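PDB 4G54: general Secretion Pathway Protein from Vibrio vulnificus, which probably binds peptidoglycan in the periplasm, as a domain of the EpsAB fusion protein of the type II secretion system. Local coordinates for residues A[35-38]-A[39-42]; A[163-166]-A[167-171]. All blocks are in the same frame, centred on the assembly; numbering follows the deposited sequence.

Contact 1 of 2, residues A[35-38]-A[39-42]; sequences EELY and KLWG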
loop_
_atom_site.group_PDB
_atom_site.type_symbol
_atom_site.label_atom_id
_atom_site.label_comp_id
_atom_site.label_asym_id
_atom_site.label_seq_id
_atom_site.Cartn_x
_atom_site.Cartn_y
_atom_site.Cartn_z
ATOM N N GLU A 35 1.891 -0.576 -13.161
ATOM C CA GLU A 35 3.263 -0.103 -13.419
ATOM C C GLU A 35 3.417 1.310 -12.821
ATOM O O GLU A 35 4.451 1.620 -12.187
ATOM C CB GLU A 35 3.613 -0.157 -14.941
ATOM C CG GLU A 35 5.037 0.166 -15.172
ATOM C CD GLU A 35 5.374 0.204 -16.655
ATOM O OE1 GLU A 35 4.441 0.152 -17.485
ATOM O OE2 GLU A 35 6.579 0.315 -16.955
ATOM N N GLU A 36 2.439 2.191 -12.984
ATOM C CA GLU A 36 2.513 3.521 -12.419
ATOM C C GLU A 36 2.486 3.476 -10.869
ATOM O O GLU A 36 3.190 4.248 -10.203
ATOM C CB GLU A 36 1.329 4.363 -12.978
ATOM C CG GLU A 36 1.519 5.921 -12.791
ATOM C CD GLU A 36 2.630 6.495 -13.644
ATOM O OE1 GLU A 36 3.172 5.782 -14.569
ATOM O OE2 GLU A 36 2.903 7.704 -13.410
ATOM N N LEU A 37 1.583 2.650 -10.335
ATOM C CA LEU A 37 1.484 2.597 -8.857
ATOM C C LEU A 37 2.780 2.115 -8.238
ATOM O O LEU A 37 3.226 2.658 -7.221
ATOM C CB LEU A 37 0.266 1.711 -8.509
ATOM C CG LEU A 37 -0.054 1.625 -7.021
ATOM C CD1 LEU A 37 -0.340 3.006 -6.547
ATOM C CD2 LEU A 37 -1.315 0.718 -6.842
ATOM N N TYR A 38 3.464 1.166 -8.887
ATOM C CA TYR A 38 4.762 0.751 -8.339
ATOM C C TYR A 38 5.786 1.901 -8.389
ATOM O O TYR A 38 6.646 1.997 -7.498
ATOM C CB TYR A 38 5.359 -0.388 -9.138
ATOM C CG TYR A 38 4.935 -1.780 -8.682
ATOM C CD1 TYR A 38 4.022 -2.518 -9.399
ATOM C CD2 TYR A 38 5.453 -2.357 -7.482
ATOM C CE1 TYR A 38 3.701 -3.904 -8.968
ATOM C CE2 TYR A 38 5.098 -3.583 -7.044
ATOM C CZ TYR A 38 4.270 -4.373 -7.796
ATOM O OH TYR A 38 3.943 -5.629 -7.349
ATOM N N LYS A 39 5.704 2.777 -9.369
ATOM C CA LYS A 39 6.692 3.865 -9.391
ATOM C C LYS A 39 6.543 4.767 -8.124
ATOM O O LYS A 39 7.520 5.347 -7.634
ATOM C CB LYS A 39 6.463 4.746 -10.587
ATOM C CG LYS A 39 6.669 4.098 -11.897
ATOM C CD LYS A 39 6.577 5.188 -13.050
ATOM C CE LYS A 39 6.274 4.492 -14.342
ATOM N NZ LYS A 39 6.039 5.483 -15.436
ATOM N N LEU A 40 5.303 4.954 -7.622
ATOM C CA LEU A 40 5.071 5.742 -6.415
ATOM C C LEU A 40 5.754 5.144 -5.227
ATOM O O LEU A 40 6.143 5.877 -4.316
ATOM C CB LEU A 40 3.556 5.820 -6.089
ATOM C CG LEU A 40 2.804 7.020 -6.538
ATOM C CD1 LEU A 40 2.707 6.863 -7.953
ATOM C CD2 LEU A 40 1.396 7.087 -5.905
ATOM N N TRP A 41 5.929 3.820 -5.222
ATOM C CA TRP A 41 6.676 3.173 -4.166
ATOM C C TRP A 41 8.193 3.179 -4.435
ATOM O O TRP A 41 9.015 2.680 -3.619
ATOM C CB TRP A 41 6.156 1.733 -3.991
ATOM C CG TRP A 41 4.769 1.665 -3.428
ATOM C CD1 TRP A 41 3.642 1.583 -4.102
ATOM C CD2 TRP A 41 4.431 1.631 -2.038
ATOM N NE1 TRP A 41 2.545 1.503 -3.255
ATOM C CE2 TRP A 41 3.020 1.521 -1.954
ATOM C CE3 TRP A 41 5.199 1.663 -0.868
ATOM C CZ2 TRP A 41 2.323 1.437 -0.678
ATOM C CZ3 TRP A 41 4.530 1.587 0.374
ATOM C CH2 TRP A 41 3.131 1.514 0.435
ATOM N N GLY A 42 8.613 3.766 -5.561
ATOM C CA GLY A 42 10.046 3.810 -5.902
ATOM C C GLY A 42 10.580 2.657 -6.741
ATOM O O GLY A 42 11.851 2.534 -6.867
HETATM O O HOH W 1 4.950 8.409 -14.910
#
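Glu-36 and Lys-39 join side chains across one turn of helix 30-40, just before that helix ends in a Schellman motif at Gly-42. Lys-39 NZ meets Glu-36 OE1 at 3.0 Å in a salt bridge, coming in on the syn side but 32° out of the carboxylate plane. The two chains get there differently: Lys-39 stays extended beyond CG, whereas Glu-36 bends at CG (chi2 68°) and turns its carboxylate across the path of the lysine chain. Water 1 closes the group, donating to Glu-36 OE2 and accepting from Lys-39 NZ at 3.2 Å. Tyr-226 OH also bonds to OE2. With Lys-39 NZ on OE1 and both the tyrosine and the water on OE2, this buried carboxylate would probably be helped to stay charged.

Further along the helix, Leu-37 CD1 and Leu-40 CD2 lie 4.5 Å apart, a loose apolar touch between two leucines that both rest on Val-93 of strand 88-97. Trp-41 presents the CD1 edge of its indole to Leu-37 O, 3.3 Å away and near the ring plane. Its ring also meets Phe-60 and Trp-209 edge-to-face, so the end of the helix is held between strand 60-66, through Phe-60, and a later part of the chain, through Trp-209.

Lys-39 N bonds to Glu-35 O and weakly to Glu-36 O, Leu-40 N weakly to Glu-36 O and Leu-37 O, and Trp-41 N weakly to Tyr-38 O. Gly-42 takes a positive phi (91°) that turns the chain out of the helix, and its N donates to Lys-39 O at 2.8 Å.

Contact 2 of 2, residues A[163-166]-A[167-171]; sequences LKTT and QFNAE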
loop_
_atom_site.group_PDB
_atom_site.type_symbol
_atom_site.label_atom_id
_atom_site.label_comp_id
_atom_site.label_asym_id
_atom_site.label_seq_id
_atom_site.Cartn_x
_atom_site.Cartn_y
_atom_site.Cartn_z
ATOM N N LEU A 163 12.301 -1.450 19.921
ATOM C CA LEU A 163 13.178 -2.025 20.910
ATOM C C LEU A 163 14.598 -2.207 20.380
ATOM O O LEU A 163 15.528 -2.352 21.252
ATOM C CB LEU A 163 12.684 -3.433 21.352
ATOM C CG LEU A 163 11.255 -3.366 21.915
ATOM C CD1 LEU A 163 10.938 -4.774 22.319
ATOM C CD2 LEU A 163 11.160 -2.457 23.180
ATOM N N LYS A 164 14.801 -2.218 19.038
ATOM C CA LYS A 164 16.128 -2.632 18.439
ATOM C C LYS A 164 16.448 -4.055 18.881
ATOM O O LYS A 164 17.555 -4.352 19.364
ATOM C CB LYS A 164 17.286 -1.668 18.723
ATOM C CG LYS A 164 16.851 -0.272 18.186
ATOM C CD LYS A 164 18.046 0.735 18.311
ATOM C CE LYS A 164 17.520 2.187 18.352
ATOM N NZ LYS A 164 18.679 3.215 18.437
ATOM N N THR A 165 15.501 -4.963 18.644
ATOM C CA THR A 165 15.739 -6.350 19.073
ATOM C C THR A 165 15.723 -7.261 17.832
ATOM O O THR A 165 14.898 -7.047 16.939
ATOM C CB THR A 165 14.658 -6.768 20.060
ATOM O OG1 THR A 165 14.933 -8.090 20.503
ATOM C CG2 THR A 165 13.233 -6.751 19.443
ATOM N N THR A 166 16.563 -8.323 17.860
ATOM C CA THR A 166 16.501 -9.378 16.922
ATOM C C THR A 166 15.766 -10.550 17.501
ATOM O O THR A 166 15.527 -11.546 16.814
ATOM C CB THR A 166 18.006 -9.873 16.699
ATOM O OG1 THR A 166 18.722 -8.733 16.225
ATOM C CG2 THR A 166 18.057 -10.942 15.640
ATOM N N GLN A 167 15.396 -10.457 18.760
ATOM C CA GLN A 167 14.766 -11.594 19.486
ATOM C C GLN A 167 13.346 -11.211 19.822
ATOM O O GLN A 167 13.082 -10.117 20.353
ATOM C CB GLN A 167 15.496 -11.899 20.825
ATOM C CG GLN A 167 16.807 -12.583 20.590
ATOM C CD GLN A 167 16.623 -14.123 20.659
ATOM O OE1 GLN A 167 15.528 -14.620 21.047
ATOM N NE2 GLN A 167 17.692 -14.884 20.293
ATOM N N PHE A 168 12.411 -12.118 19.560
ATOM C CA PHE A 168 11.002 -11.873 19.921
ATOM C C PHE A 168 10.960 -12.236 21.411
ATOM O O PHE A 168 10.786 -13.393 21.820
ATOM C CB PHE A 168 10.064 -12.763 19.017
ATOM C CG PHE A 168 8.576 -12.396 19.099
ATOM C CD1 PHE A 168 7.942 -12.117 20.303
ATOM C CD2 PHE A 168 7.837 -12.415 17.907
ATOM C CE1 PHE A 168 6.546 -11.809 20.291
ATOM C CE2 PHE A 168 6.489 -12.083 17.887
ATOM C CZ PHE A 168 5.785 -11.851 19.079
ATOM N N ASN A 169 11.040 -11.172 22.215
ATOM C CA ASN A 169 11.103 -11.315 23.674
ATOM C C ASN A 169 9.825 -10.934 24.378
ATOM O O ASN A 169 8.808 -10.626 23.727
ATOM C CB ASN A 169 12.343 -10.533 24.186
ATOM C CG ASN A 169 12.284 -9.071 23.811
ATOM O OD1 ASN A 169 11.226 -8.541 23.498
ATOM N ND2 ASN A 169 13.449 -8.395 23.861
ATOM N N ALA A 170 9.808 -10.916 25.699
ATOM C CA ALA A 170 8.575 -10.658 26.438
ATOM C C ALA A 170 8.074 -9.263 26.157
ATOM O O ALA A 170 6.847 -9.054 26.050
ATOM C CB ALA A 170 8.821 -10.912 27.973
ATOM N N GLU A 171 8.985 -8.305 26.005
ATOM C CA GLU A 171 8.535 -6.924 25.797
ATOM C C GLU A 171 7.979 -6.757 24.381
ATOM O O GLU A 171 6.937 -6.095 24.173
ATOM C CB GLU A 171 9.698 -5.982 26.055
ATOM C CG GLU A 171 9.181 -4.533 25.993
ATOM C CD GLU A 171 10.173 -3.469 26.407
ATOM O OE1 GLU A 171 11.396 -3.813 26.567
ATOM O OE2 GLU A 171 9.731 -2.286 26.590
#
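Leu-163 sets its CD2 methyl over one face of the Glu-171 carboxylate, 3.5 Å from CD and equally far, 3.7 Å, from OE1 and OE2. This is the turn that leads into helix 170-182, with Asn-169 as N-cap, in the putative peptidoglycan-binding domain. The second flat group is the Asn-169 amide. Thr-165 OG1 lies over its face at the nitrogen end, 3.7 Å from ND2, while the other methyl of Leu-163, CD1, comes in near the amide plane at the oxygen end, 4.0 Å from OD1. That oxygen is engaged as the cap itself, accepting a hydrogen bond from Leu-172 N. It is this cap bond that fixes the amide, with Thr-165 and Leu-163 lying beside it.

Glu-171 runs extended beyond CG, CG lying opposite the backbone N (chi1 -174°), which carries its carboxylate across to the leucine; CG also touches both Leu-163 methyls.

Helix 145-158 holds the loop through polar bonds: Asp-151 accepts hydrogen bonds from the backbone N of Leu-163 and of Thr-165, and Thr-166 OG1 bonds to Glu-148. Phe-168 turns the other way, into the core between helices 145-158 and 170-182. Across the turn, Thr-165 OG1 donates to Gln-167 O at 2.7 Å, in the carbonyl plane and on a lone pair, with a C=O...OG1 angle of 122°.

The two contacts lie in different family regions, the peptidase C39-like and the putative peptidoglycan-binding one, and come in series along the chain, their centres 33 Å apart and their nearest atoms about 21 Å apart. Contact 1 ends helix 30-40, which packs against strands 88-97 and 125-131 of the antiparallel sheet. Contact 2 starts helix 170-182, at the surface, beside helix 145-158. One finishes a helix and the other opens one. No helix or sheet is shared, but the chain comes back: Tyr-226 and Ala-233 bond to the residues of contact 1, so residues that follow the putative peptidoglycan-binding region in sequence return to contact 1.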